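Local coordinates for protein catechol 1,2-dioxygenase (Burkholderia vietnamiensis, PDB 5TD3) that probably catalyses the intradiol ring cleavage of catechol by molecular oxygen to give cis,cis-muconate, and carries bound phospholipid, at residues A[22-30]-A[42-50]. Numbering follows the deposited sequence.
Sequences LLKAASSAN and QQIVLRLLG. With PTY (phosphatidylethanolamine), chain J.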
loop_
_atom_site.group_PDB
_atom_site.type_symbol
_atom_site.label_atom_id
_atom_site.label_comp_id
_atom_site.label_asym_id
_atom_site.label_seq_id
_atom_site.Cartn_x
_atom_site.Cartn_y
_atom_site.Cartn_z
ATOM N N LEU A 22 10.470 -14.004 -14.674
ATOM C CA LEU A 22 10.593 -12.977 -13.636
ATOM C C LEU A 22 9.520 -13.145 -12.569
ATOM O O LEU A 22 9.811 -13.084 -11.366
ATOM C CB LEU A 22 10.506 -11.581 -14.260
ATOM C CG LEU A 22 10.581 -10.403 -13.285
ATOM C CD1 LEU A 22 11.870 -10.445 -12.489
ATOM C CD2 LEU A 22 10.463 -9.055 -14.009
ATOM N N LEU A 23 8.272 -13.366 -12.996
ATOM C CA LEU A 23 7.169 -13.554 -12.057
ATOM C C LEU A 23 7.413 -14.742 -11.138
ATOM O O LEU A 23 7.225 -14.648 -9.920
ATOM C CB LEU A 23 5.855 -13.749 -12.813
ATOM C CG LEU A 23 5.143 -12.508 -13.343
ATOM C CD1 LEU A 23 4.002 -12.942 -14.247
ATOM C CD2 LEU A 23 4.614 -11.707 -12.167
ATOM N N LYS A 24 7.825 -15.877 -11.707
ATOM C CA LYS A 24 8.056 -17.061 -10.882
ATOM C C LYS A 24 9.187 -16.832 -9.887
ATOM O O LYS A 24 9.118 -17.288 -8.739
ATOM C CB LYS A 24 8.355 -18.268 -11.768
ATOM C CG LYS A 24 7.257 -18.578 -12.758
ATOM C CD LYS A 24 7.740 -19.599 -13.778
ATOM C CE LYS A 24 6.652 -19.939 -14.778
ATOM N NZ LYS A 24 7.073 -21.052 -15.671
ATOM N N ALA A 25 10.246 -16.146 -10.315
ATOM C CA ALA A 25 11.369 -15.901 -9.415
ATOM C C ALA A 25 10.961 -14.978 -8.275
ATOM O O ALA A 25 11.269 -15.245 -7.107
ATOM C CB ALA A 25 12.541 -15.304 -10.190
ATOM N N ALA A 26 10.228 -13.909 -8.592
ATOM C CA ALA A 26 9.880 -12.920 -7.579
ATOM C C ALA A 26 8.963 -13.493 -6.508
ATOM O O ALA A 26 8.972 -13.001 -5.373
ATOM C CB ALA A 26 9.214 -11.714 -8.231
ATOM N N SER A 27 8.186 -14.531 -6.840
ATOM C CA SER A 27 7.156 -15.065 -5.952
ATOM C C SER A 27 7.540 -16.385 -5.300
ATOM O O SER A 27 6.685 -17.022 -4.665
ATOM C CB SER A 27 5.843 -15.251 -6.712
ATOM O OG SER A 27 5.543 -14.112 -7.488
ATOM N N SER A 28 8.787 -16.826 -5.435
ATOM C CA SER A 28 9.176 -18.116 -4.890
ATOM C C SER A 28 10.489 -17.975 -4.137
ATOM O O SER A 28 11.160 -16.942 -4.210
ATOM C CB SER A 28 9.284 -19.173 -5.999
ATOM O OG SER A 28 10.287 -18.815 -6.932
ATOM N N ALA A 29 10.854 -19.025 -3.400
ATOM C CA ALA A 29 12.041 -18.971 -2.559
ATOM C C ALA A 29 13.319 -19.042 -3.400
ATOM O O ALA A 29 13.326 -19.542 -4.528
ATOM C CB ALA A 29 12.023 -20.111 -1.540
ATOM N N ASN A 30 14.416 -18.554 -2.830
ATOM C CA ASN A 30 15.713 -18.655 -3.510
ATOM C C ASN A 30 16.133 -20.113 -3.632
ATOM O O ASN A 30 16.008 -20.880 -2.679
ATOM C CB ASN A 30 16.803 -17.874 -2.768
ATOM C CG ASN A 30 16.486 -16.388 -2.637
ATOM O OD1 ASN A 30 16.585 -15.823 -1.551
ATOM N ND2 ASN A 30 16.098 -15.757 -3.735
ATOM N N GLN A 42 3.341 -17.229 -1.055
ATOM C CA GLN A 42 3.896 -17.346 -2.404
ATOM C C GLN A 42 2.791 -17.480 -3.443
ATOM O O GLN A 42 2.874 -16.894 -4.527
ATOM C CB GLN A 42 4.850 -18.539 -2.472
ATOM C CG GLN A 42 6.063 -18.345 -1.599
ATOM C CD GLN A 42 6.804 -19.629 -1.350
ATOM O OE1 GLN A 42 6.226 -20.728 -1.409
ATOM N NE2 GLN A 42 8.098 -19.508 -1.077
ATOM N N GLN A 43 1.757 -18.260 -3.134
ATOM C CA GLN A 43 0.652 -18.440 -4.067
ATOM C C GLN A 43 -0.063 -17.119 -4.340
ATOM O O GLN A 43 -0.330 -16.770 -5.495
ATOM C CB GLN A 43 -0.318 -19.487 -3.512
ATOM C CG GLN A 43 -1.550 -19.662 -4.366
ATOM C CD GLN A 43 -2.681 -20.379 -3.651
ATOM O OE1 GLN A 43 -2.650 -20.588 -2.429
ATOM N NE2 GLN A 43 -3.692 -20.773 -4.421
ATOM N N ILE A 44 -0.353 -16.355 -3.288
ATOM C CA ILE A 44 -1.106 -15.116 -3.450
ATOM C C ILE A 44 -0.259 -14.064 -4.149
ATOM O O ILE A 44 -0.747 -13.352 -5.033
ATOM C CB ILE A 44 -1.615 -14.636 -2.078
ATOM C CG1 ILE A 44 -2.713 -15.597 -1.597
ATOM C CG2 ILE A 44 -2.138 -13.208 -2.140
ATOM C CD1 ILE A 44 -3.146 -15.342 -0.179
ATOM N N VAL A 45 1.028 -13.979 -3.801
ATOM C CA VAL A 45 1.889 -12.993 -4.450
ATOM C C VAL A 45 2.023 -13.293 -5.936
ATOM O O VAL A 45 1.933 -12.387 -6.771
ATOM C CB VAL A 45 3.258 -12.926 -3.754
ATOM C CG1 VAL A 45 4.266 -12.164 -4.624
ATOM C CG2 VAL A 45 3.094 -12.237 -2.398
ATOM N N LEU A 46 2.228 -14.569 -6.293
ATOM C CA LEU A 46 2.329 -14.926 -7.708
ATOM C C LEU A 46 1.105 -14.454 -8.478
ATOM O O LEU A 46 1.226 -13.896 -9.573
ATOM C CB LEU A 46 2.502 -16.441 -7.870
ATOM C CG LEU A 46 2.561 -16.957 -9.309
ATOM C CD1 LEU A 46 3.673 -16.276 -10.065
ATOM C CD2 LEU A 46 2.732 -18.477 -9.343
ATOM N N ARG A 47 -0.077 -14.657 -7.911
ATOM C CA ARG A 47 -1.303 -14.279 -8.598
ATOM C C ARG A 47 -1.454 -12.763 -8.685
ATOM O O ARG A 47 -1.727 -12.222 -9.761
ATOM C CB ARG A 47 -2.498 -14.909 -7.885
ATOM C CG ARG A 47 -3.862 -14.428 -8.383
ATOM C CD ARG A 47 -4.057 -14.647 -9.888
ATOM N NE ARG A 47 -5.378 -14.161 -10.264
ATOM C CZ ARG A 47 -6.456 -14.939 -10.365
ATOM N NH1 ARG A 47 -6.363 -16.248 -10.133
ATOM N NH2 ARG A 47 -7.632 -14.404 -10.679
ATOM N N LEU A 48 -1.264 -12.048 -7.568
ATOM C CA LEU A 48 -1.503 -10.607 -7.588
ATOM C C LEU A 48 -0.452 -9.883 -8.417
ATOM O O LEU A 48 -0.776 -8.943 -9.155
ATOM C CB LEU A 48 -1.549 -10.041 -6.166
ATOM C CG LEU A 48 -2.695 -10.581 -5.300
ATOM C CD1 LEU A 48 -2.676 -9.945 -3.918
ATOM C CD2 LEU A 48 -4.010 -10.318 -5.984
ATOM N N LEU A 49 0.805 -10.321 -8.327
ATOM C CA LEU A 49 1.872 -9.712 -9.118
ATOM C C LEU A 49 1.679 -9.989 -10.600
ATOM O O LEU A 49 1.816 -9.081 -11.428
ATOM C CB LEU A 49 3.225 -10.242 -8.651
ATOM C CG LEU A 49 4.469 -9.570 -9.219
ATOM C CD1 LEU A 49 4.601 -8.117 -8.745
ATOM C CD2 LEU A 49 5.680 -10.396 -8.801
ATOM N N GLY A 50 1.324 -11.225 -10.946
ATOM C CA GLY A 50 1.013 -11.535 -12.332
ATOM C C GLY A 50 -0.138 -10.708 -12.869
ATOM O O GLY A 50 -0.073 -10.190 -13.984
HETATM C C1 PTY J . 0.081 -13.369 7.190
HETATM C C2 PTY J . 3.693 -9.473 11.605
HETATM C C3 PTY J . 3.553 -10.330 10.320
HETATM O O4 PTY J . 0.128 -14.011 5.896
HETATM C C5 PTY J . 0.964 -11.340 8.351
HETATM C C6 PTY J . 1.039 -12.208 7.124
HETATM O O7 PTY J . 0.614 -11.393 5.987
HETATM C C8 PTY J . 1.523 -10.622 5.370
HETATM O O10 PTY J . 2.683 -10.577 5.680
HETATM C C11 PTY J . 0.886 -9.825 4.267
HETATM C C12 PTY J . 1.672 -9.780 2.964
HETATM C C13 PTY J . 0.906 -9.089 1.839
HETATM C C14 PTY J . 1.666 -9.040 0.532
HETATM C C15 PTY J . 0.889 -8.538 -0.676
HETATM C C16 PTY J . 1.750 -8.506 -1.930
HETATM C C17 PTY J . 1.053 -8.130 -3.224
HETATM C C18 PTY J . 1.976 -8.209 -4.431
HETATM C C19 PTY J . 1.397 -7.776 -5.774
HETATM C C20 PTY J . 1.282 -6.276 -6.008
HETATM C C21 PTY J . 0.053 -5.643 -5.376
HETATM C C22 PTY J . -0.272 -4.225 -5.838
HETATM C C23 PTY J . -1.589 -3.675 -5.298
HETATM C C24 PTY J . -2.765 -4.625 -5.477
HETATM C C25 PTY J . -3.006 -5.056 -6.916
HETATM C C26 PTY J . -3.792 -6.351 -7.043
HETATM C C27 PTY J . -3.773 -6.929 -8.441
HETATM C C28 PTY J . -4.400 -5.994 -9.449
HETATM C C29 PTY J . -4.007 -6.325 -10.862
HETATM C C30 PTY J . -1.030 -14.248 5.280
HETATM C C31 PTY J . -0.806 -14.726 3.875
HETATM O O30 PTY J . -2.104 -14.086 5.791
HETATM C C32 PTY J . -0.713 -13.585 2.870
HETATM C C33 PTY J . -2.044 -12.895 2.652
HETATM C C34 PTY J . -1.969 -11.666 1.765
HETATM C C35 PTY J . -3.331 -11.174 1.322
HETATM C C36 PTY J . -3.302 -9.897 0.512
HETATM C C37 PTY J . -4.621 -9.601 -0.166
HETATM C C38 PTY J . -4.726 -8.188 -0.672
HETATM C C39 PTY J . -5.071 -7.189 0.412
HETATM C C40 PTY J . -4.445 -5.821 0.235
HETATM C C41 PTY J . -4.547 -5.241 -1.162
HETATM C C42 PTY J . -3.277 -5.398 -1.984
HETATM C C43 PTY J . -2.016 -5.314 -1.144
HETATM C C44 PTY J . -0.760 -5.186 -1.963
HETATM P P1 PTY J . 1.669 -12.287 10.852
HETATM O O11 PTY J . 3.159 -11.673 10.706
HETATM O O12 PTY J . 0.940 -11.488 11.936
HETATM O O13 PTY J . 1.735 -13.700 11.304
HETATM O O14 PTY J . 0.784 -12.173 9.517
HETATM N N1 PTY J . 2.363 -8.937 11.897
#
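S27, the first residue beyond helix 17-26, sets CB against the backbone of helix 39-59, 3.7 Å from L46 CB. In the conformer described here, one of two, OG comes 3.3 Å from L46 CA and lies beside its own backbone N (chi1 -46°), which turns it back to L23 O in a 3.0 Å hydrogen bond, the donor tilted 22° from the carbonyl plane. V45 CG1 and L46 CD1 then lie to either side of OG. One turn earlier, L23 sends CD2 over the backbone of G50, 3.5 Å from G50 N, and alongside L49, 3.6 Å from L49 CG. L49 CD2 packs against both L23 CD2 and A26 CB, 3.8 Å from each. Q42, on helix 39-59, runs its extended side chain along the turn after helix 17-26, CB and CG beside S27 O and NE2 near A29; NE2 is hydrogen-bonded to T36 O and to L226 O of the second subunit. The helical segments run roughly antiparallel (147°), axes 9.4 Å apart at closest approach. Helix 39-59 thus turns one face to helix 17-26 and another, with V45 CG2 and L48 CB, to one phosphatidylethanolamine acyl chain, consistent with the lipid-binding helical region at the dimer interface of intradiol dioxygenases.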